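PDB 2Q04: acetoin utilization protein from Exiguobacterium sibiricum, which is probably an acyltransferase of the GNAT (N-acetyltransferase) family linked by name to acetoin utilization and binds calcium ions in the crystal. Local coordinates for residues K154-E157 with K158-N161. Sequence-based numbering, arbitrary orientation.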
loop_
_atom_site.group_PDB
_atom_site.type_symbol
_atom_site.label_atom_id
_atom_site.label_comp_id
_atom_site.label_asym_id
_atom_site.label_seq_id
_atom_site.Cartn_x
_atom_site.Cartn_y
_atom_site.Cartn_z
ATOM N N LYS A 154 -4.771 -4.008 14.988
ATOM C CA LYS A 154 -4.740 -5.465 14.931
ATOM C C LYS A 154 -5.359 -5.990 13.633
ATOM O O LYS A 154 -4.792 -6.867 12.979
ATOM C CB LYS A 154 -5.449 -6.043 16.156
ATOM C CG LYS A 154 -4.685 -5.778 17.491
ATOM C CD LYS A 154 -5.613 -5.844 18.720
ATOM C CE LYS A 154 -4.918 -5.300 19.966
ATOM N NZ LYS A 154 -5.839 -5.178 21.134
ATOM N N ILE A 155 -6.476 -5.391 13.230
ATOM C CA ILE A 155 -7.170 -5.773 11.992
ATOM C C ILE A 155 -6.363 -5.379 10.763
ATOM O O ILE A 155 -6.208 -6.159 9.847
ATOM C CB ILE A 155 -8.577 -5.120 11.930
ATOM C CG1 ILE A 155 -9.467 -5.702 13.038
ATOM C CG2 ILE A 155 -9.211 -5.354 10.577
ATOM C CD1 ILE A 155 -10.666 -4.849 13.381
HETATM N N MSE A 156 -5.854 -4.163 10.759
HETATM C CA MSE A 156 -5.086 -3.671 9.642
HETATM C C MSE A 156 -3.804 -4.478 9.458
HETATM O O MSE A 156 -3.352 -4.691 8.332
HETATM C CB MSE A 156 -4.762 -2.194 9.840
HETATM C CG MSE A 156 -3.904 -1.593 8.745
HETATM SE SE MSE A 156 -1.999 -1.916 9.016
HETATM C CE MSE A 156 -1.762 -0.990 10.775
ATOM N N GLU A 157 -3.212 -4.928 10.562
ATOM C CA GLU A 157 -1.943 -5.669 10.478
ATOM C C GLU A 157 -2.162 -7.050 9.900
ATOM O O GLU A 157 -1.405 -7.489 9.049
ATOM C CB GLU A 157 -1.243 -5.755 11.846
ATOM C CG GLU A 157 0.246 -6.177 11.755
ATOM C CD GLU A 157 0.905 -6.386 13.141
ATOM O OE1 GLU A 157 0.439 -5.777 14.127
ATOM O OE2 GLU A 157 1.892 -7.157 13.228
ATOM N N LYS A 158 -3.238 -7.709 10.322
ATOM C CA LYS A 158 -3.576 -9.020 9.805
ATOM C C LYS A 158 -3.969 -8.954 8.312
ATOM O O LYS A 158 -3.696 -9.891 7.554
ATOM C CB LYS A 158 -4.665 -9.654 10.674
ATOM C CG LYS A 158 -4.146 -9.987 12.112
ATOM C CD LYS A 158 -5.264 -10.385 13.087
ATOM C CE LYS A 158 -5.571 -11.882 13.037
ATOM N NZ LYS A 158 -6.328 -12.333 14.258
HETATM N N MSE A 159 -4.530 -7.817 7.887
HETATM C CA MSE A 159 -4.806 -7.593 6.486
HETATM C C MSE A 159 -3.521 -7.560 5.720
HETATM O O MSE A 159 -3.381 -8.222 4.700
HETATM C CB MSE A 159 -5.538 -6.284 6.284
HETATM C CG MSE A 159 -5.853 -6.016 4.841
HETATM SE SE MSE A 159 -6.536 -4.299 4.528
HETATM C CE MSE A 159 -4.989 -3.308 4.834
HETATM N N MSE A 160 -2.577 -6.742 6.202
HETATM C CA MSE A 160 -1.261 -6.596 5.564
HETATM C C MSE A 160 -0.501 -7.942 5.546
HETATM O O MSE A 160 0.196 -8.255 4.591
HETATM C CB MSE A 160 -0.440 -5.545 6.296
HETATM C CG MSE A 160 -0.951 -4.105 6.112
HETATM SE SE MSE A 160 -0.838 -3.496 4.231
HETATM C CE MSE A 160 -1.271 -1.513 4.504
ATOM N N ASN A 161 -0.666 -8.729 6.601
ATOM C CA ASN A 161 -0.043 -10.047 6.679
ATOM C C ASN A 161 -0.481 -10.937 5.530
ATOM O O ASN A 161 0.315 -11.667 4.983
ATOM C CB ASN A 161 -0.359 -10.722 8.021
ATOM C CG ASN A 161 0.355 -10.038 9.225
ATOM O OD1 ASN A 161 -0.027 -10.230 10.372
ATOM N ND2 ASN A 161 1.399 -9.273 8.944
#
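Met156 and Met160, both selenomethionines one helical turn apart, meet through SE of Met156, which lies 3.8 Å from CG of Met160 where the two chains cross at a slant. With CG anti to the backbone N (chi1 178°), Met156 bends at chi2 to set the selenium against CG of Met160, and again at chi3. Met160 CG also rests 3.3 Å from Met156 O, the oxygen that accepts a hydrogen bond from Met160 N, N to O 3.1 Å. The side chain of Met159 projects from another side of the helix, and its CE comes only loosely near CG of Met156, at 4.4 Å. Both buried selenomethionines reach Glu135 on strand 130-135; Met160 also touches Leu98, Ile101 and Met184, and Met156 packs on Trp140 and Cys182. Lys158, Glu157 and Asn161 form a more polar part of the helix surface, though Glu157 and Asn161 still touch Met184. Lys158 lays CB, CG and CD beside Lys154 O, CG being nearest at 3.3 Å, before its amine end leads outward. Glu157 runs extended beyond CG, and OE1 forms a salt bridge with Arg153. Asn161 N donates to Glu157 O at 2.8 Å, the N-H...O angle being 150°. With chi1 at -70°, the Asn161 amide turns a flat face to that oxygen: CG is 3.1 Å from Glu157 O, OD1 and ND2 each 3.3 Å. ND2 does not bond there but donates to Leu165 O, just past the helix. With an alanine here, Leu165 O would probably lose this donor and the tie between helix end and following loop would weaken. Successive i to i+4 backbone bonds, and the buried Met156 and Met160 against the exposed Lys154 and Lys158, mark an amphipathic alpha helix, 149-162, packed against the central mixed beta-sheet of a GNAT-like alpha/beta fold.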